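Putative uncharacterized protein (Chaetomium thermophilum, PDB 5T8V) probably loads cohesin onto chromatin as part of sister chromatid cohesion, the crystallised chain being the C-terminal fragment of the HEAT-repeat loader Scc2. Local coordinates at residues E1199-K1202 / A1203-I1207; I1207-Y1210 / Q1211-V1215. All coordinates share one frame; numbering follows the deposited sequence.

Interaction 1 of 2, residues E1199-K1202 / A1203-I1207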
# COMPACT_ATOMS: atom_id res chain seq x y z
N GLU A 1199 0.64 -10.07 47.78
CA GLU A 1199 0.01 -11.34 47.46
C GLU A 1199 0.44 -11.82 46.08
O GLU A 1199 -0.39 -12.24 45.27
CB GLU A 1199 -1.51 -11.22 47.53
CG GLU A 1199 -2.05 -11.04 48.94
CD GLU A 1199 -3.54 -11.30 49.04
OE1 GLU A 1199 -4.21 -11.33 47.98
OE2 GLU A 1199 -4.04 -11.49 50.17
N TYR A 1200 1.75 -11.77 45.80
CA TYR A 1200 2.26 -12.23 44.51
C TYR A 1200 2.36 -13.75 44.46
O TYR A 1200 1.94 -14.38 43.49
CB TYR A 1200 3.62 -11.59 44.22
CG TYR A 1200 3.57 -10.17 43.68
CD1 TYR A 1200 2.43 -9.66 43.08
CD2 TYR A 1200 4.69 -9.34 43.75
CE1 TYR A 1200 2.39 -8.37 42.58
CE2 TYR A 1200 4.66 -8.05 43.25
CZ TYR A 1200 3.51 -7.58 42.67
OH TYR A 1200 3.47 -6.30 42.17
N ALA A 1201 2.93 -14.36 45.50
CA ALA A 1201 3.09 -15.81 45.52
C ALA A 1201 1.74 -16.50 45.36
O ALA A 1201 1.56 -17.34 44.47
CB ALA A 1201 3.77 -16.24 46.82
N LYS A 1202 0.78 -16.16 46.23
CA LYS A 1202 -0.54 -16.78 46.14
C LYS A 1202 -1.19 -16.53 44.78
O LYS A 1202 -1.97 -17.35 44.30
CB LYS A 1202 -1.45 -16.25 47.25
CG LYS A 1202 -0.92 -16.48 48.66
CD LYS A 1202 -2.04 -16.83 49.64
CE LYS A 1202 -3.09 -15.73 49.73
NZ LYS A 1202 -4.20 -16.09 50.65
N ALA A 1203 -0.87 -15.40 44.14
CA ALA A 1203 -1.44 -15.10 42.83
C ALA A 1203 -0.86 -16.02 41.77
O ALA A 1203 -1.60 -16.57 40.94
CB ALA A 1203 -1.19 -13.63 42.47
N ILE A 1204 0.46 -16.20 41.76
CA ILE A 1204 1.09 -17.09 40.79
C ILE A 1204 0.59 -18.52 40.99
O ILE A 1204 0.11 -19.17 40.06
CB ILE A 1204 2.62 -17.00 40.89
CG1 ILE A 1204 3.08 -15.56 40.60
CG2 ILE A 1204 3.29 -17.97 39.93
CD1 ILE A 1204 4.52 -15.29 40.97
N GLN A 1205 0.71 -19.03 42.22
CA GLN A 1205 0.20 -20.36 42.52
C GLN A 1205 -1.25 -20.50 42.09
O GLN A 1205 -1.65 -21.54 41.53
CB GLN A 1205 0.33 -20.65 44.02
CG GLN A 1205 1.77 -20.66 44.53
CD GLN A 1205 1.87 -20.47 46.03
OE1 GLN A 1205 0.85 -20.47 46.73
NE2 GLN A 1205 3.09 -20.30 46.53
N SER A 1206 -2.06 -19.47 42.32
CA SER A 1206 -3.47 -19.52 41.94
C SER A 1206 -3.63 -19.63 40.43
O SER A 1206 -4.43 -20.44 39.94
CB SER A 1206 -4.20 -18.28 42.46
OG SER A 1206 -5.55 -18.28 42.06
N ILE A 1207 -2.88 -18.83 39.67
CA ILE A 1207 -2.97 -18.90 38.22
C ILE A 1207 -2.59 -20.29 37.73
O ILE A 1207 -3.23 -20.84 36.83
CB ILE A 1207 -2.10 -17.80 37.57
CG1 ILE A 1207 -2.66 -16.42 37.91
CG2 ILE A 1207 -2.03 -17.99 36.05
CD1 ILE A 1207 -1.78 -15.27 37.47

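Interaction 2 of 2, residues I1207-Y1210 / Q1211-V1215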
# COMPACT_ATOMS: atom_id res chain seq x y z
N ILE A 1207 -2.88 -18.83 39.67
CA ILE A 1207 -2.97 -18.90 38.22
C ILE A 1207 -2.59 -20.29 37.73
O ILE A 1207 -3.23 -20.84 36.83
CB ILE A 1207 -2.10 -17.80 37.57
CG1 ILE A 1207 -2.66 -16.42 37.91
CG2 ILE A 1207 -2.03 -17.99 36.05
CD1 ILE A 1207 -1.78 -15.27 37.47
N PHE A 1208 -1.54 -20.87 38.32
CA PHE A 1208 -1.13 -22.21 37.90
C PHE A 1208 -2.21 -23.24 38.20
O PHE A 1208 -2.59 -24.03 37.33
CB PHE A 1208 0.18 -22.60 38.58
CG PHE A 1208 0.57 -24.03 38.36
CD1 PHE A 1208 0.92 -24.48 37.09
CD2 PHE A 1208 0.58 -24.94 39.41
CE1 PHE A 1208 1.27 -25.79 36.88
CE2 PHE A 1208 0.94 -26.25 39.20
CZ PHE A 1208 1.28 -26.68 37.93
N ALA A 1209 -2.72 -23.24 39.43
CA ALA A 1209 -3.78 -24.19 39.78
C ALA A 1209 -4.99 -24.02 38.88
O ALA A 1209 -5.65 -25.00 38.52
CB ALA A 1209 -4.17 -24.01 41.25
N TYR A 1210 -5.30 -22.78 38.50
CA TYR A 1210 -6.44 -22.52 37.63
C TYR A 1210 -6.20 -23.09 36.23
O TYR A 1210 -7.07 -23.74 35.66
CB TYR A 1210 -6.71 -21.02 37.57
CG TYR A 1210 -7.93 -20.62 36.78
CD1 TYR A 1210 -9.21 -20.79 37.30
CD2 TYR A 1210 -7.81 -20.05 35.52
CE1 TYR A 1210 -10.33 -20.41 36.59
CE2 TYR A 1210 -8.93 -19.67 34.80
CZ TYR A 1210 -10.18 -19.85 35.34
OH TYR A 1210 -11.30 -19.48 34.62
N GLN A 1211 -5.01 -22.84 35.67
CA GLN A 1211 -4.69 -23.38 34.35
C GLN A 1211 -4.66 -24.90 34.36
O GLN A 1211 -4.99 -25.53 33.35
CB GLN A 1211 -3.34 -22.83 33.88
CG GLN A 1211 -3.33 -21.33 33.63
CD GLN A 1211 -4.13 -20.94 32.40
OE1 GLN A 1211 -4.13 -21.65 31.40
NE2 GLN A 1211 -4.83 -19.81 32.48
N ARG A 1212 -4.28 -25.50 35.49
CA ARG A 1212 -4.12 -26.95 35.55
C ARG A 1212 -5.46 -27.65 35.75
O ARG A 1212 -5.77 -28.62 35.05
CB ARG A 1212 -3.15 -27.32 36.68
CG ARG A 1212 -3.15 -28.80 37.05
CD ARG A 1212 -2.02 -29.13 38.02
NE ARG A 1212 -1.99 -28.23 39.16
CZ ARG A 1212 -2.82 -28.29 40.20
NH1 ARG A 1212 -3.77 -29.21 40.24
NH2 ARG A 1212 -2.71 -27.42 41.19
N ASP A 1213 -6.27 -27.18 36.70
CA ASP A 1213 -7.49 -27.87 37.08
C ASP A 1213 -8.71 -27.42 36.30
O ASP A 1213 -9.62 -28.22 36.07
CB ASP A 1213 -7.75 -27.69 38.58
CG ASP A 1213 -6.62 -28.23 39.44
OD1 ASP A 1213 -5.94 -29.18 39.00
OD2 ASP A 1213 -6.41 -27.70 40.55
N ILE A 1214 -8.77 -26.15 35.89
CA ILE A 1214 -9.96 -25.60 35.25
C ILE A 1214 -9.77 -25.56 33.74
O ILE A 1214 -10.47 -26.26 33.00
CB ILE A 1214 -10.29 -24.20 35.80
CG1 ILE A 1214 -10.21 -24.20 37.33
CG2 ILE A 1214 -11.66 -23.76 35.34
CD1 ILE A 1214 -11.06 -25.27 38.01
N VAL A 1215 -8.84 -24.73 33.27
CA VAL A 1215 -8.58 -24.63 31.84
C VAL A 1215 -8.07 -25.95 31.30
O VAL A 1215 -8.26 -26.26 30.11
CB VAL A 1215 -7.59 -23.48 31.56
CG1 VAL A 1215 -7.30 -23.37 30.06
CG2 VAL A 1215 -8.12 -22.16 32.09

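Interaction 1 of 2, residues E1199-K1202 / A1203-I1207
The carbonyls of Tyr-1200 and Ala-1201 accept the amide N-H groups of Ile-1204 and Gln-1205 within the alpha-helix 1200-1213, a short helix of the largely helical HEAT-repeat fragment of this cohesin loader. The backbone bonds all follow the i to i+4 pattern. Ile-1204 N gives a nearly straight bond to Tyr-1200 O at 2.9 Å (N-H...O 165°), and Gln-1205 N does the same to Ala-1201 O at the same length. Ser-1206 N also meets Lys-1202 O at 2.9 Å, but there the donor sits above the carbonyl plane, 38° out of it. The bond preceding these, from Ala-1203 N to Glu-1199 O, is weak at 3.4 Å.

Side chains of the second turn lie over the carbonyls of the first. The methyl of Ala-1203 rests on Glu-1199 O, while Ile-1204 brings CG1 to 3.3 Å from Tyr-1200 O, so that this oxygen has an apolar branch beside its amide donor. Neighbouring helices cover these side chains: Ile-1204 packs on Tyr-1275 and Ile-1279 of helix 1271-1284, Ala-1203 on Phe-1233 of helix 1231-1240, and the Tyr-1200 ring meets Phe-1248 edge-to-face. On another side of the helix, Ser-1206 OG is hydrogen-bonded to Thr-1168 OG1, a polar tie to helix 1163-1169.

Gln-1205 lies against the preceding turn along much of its length. Its CG stands beside the backbone N (chi1 -63°) and the chain runs extended beyond it, which lays the side chain back along Ala-1201. CG comes to 3.3 Å from Ala-1201 O, and the amide end, weakly bonded to Gln-1255 OE1, continues past the carbonyl until NE2 lies 4.1 Å from Ala-1201 CB.

Interaction 2 of 2, residues I1207-Y1210 / Q1211-V1215
Ile-1214 and Val-1215 close on the ring of Tyr-1210 in a contact that takes in the last part of helix 1200-1213, a member of the HEAT-repeat array, and the residues after it. The phenol has CG anti to the backbone N (chi1 -176°), which carries the ring alongside Ile-1214. Ile-1214 crosses it at about a right angle and lies over one face, offset toward the rim: its CB makes a CH-pi contact 4.2 Å from the ring centroid, 25° off the normal. CG1 reaches Tyr-1210 CD1 at 3.6 Å, with CG2 near CE1. Val-1215 approaches obliquely through a single branch, CG2, 3.8 Å from Tyr-1210 CE2. Beyond this pair, the ring packs on Thr-1168 and Leu-1169 of helix 1163-1169.

A second ring is met by a charged chain. Arg-1212 starts out extended, and a bend at chi3 brings its NE to 3.5 Å from Phe-1208 CE2. That carbon lies at the edge of the guanidinium, in its plane, and the two planes are 57° apart. NH2 reaches back to the methyl of Ala-1209, while NH1 forms a salt bridge with Asp-1213 OD1. Phe-1208 also meets the rings of Tyr-1275 and Phe-1278. Gln-1211 NE2 donates to Thr-1171 O, and its OE1 accepts from Lys-1229 NZ.

The backbone continues the i to i+4 pattern through Ile-1214, whose N meets Tyr-1210 O at 3.0 Å, tilted from the carbonyl plane. Tyr-1210 O accepts Val-1215 N as well, an i to i+5 bond of 3.1 Å lying in that plane.

In the fold
Interactions 1 and 2 are successive portions of helix 1200-1213, with centres about 12 Å apart. Each is partly buried and packs on helices 1163-1169 and 1271-1284, and each has exposed residues: Lys-1202 and Gln-1205 in interaction 1, Arg-1212 and Asp-1213 in interaction 2. Their chemistry differs. In 1199-1207 the side chains meet mainly backbone carbonyls, and apolar residues and Tyr-1200 pack on neighbouring helices. In 1207-1215 side chains also meet one another, through aromatic-aliphatic packing and an arginine beside a phenylalanine. Ile-1207, shared by both ranges and buried against Phe-1278, Ile-1167 and Phe-1233, touches across the contact in interaction 2 alone.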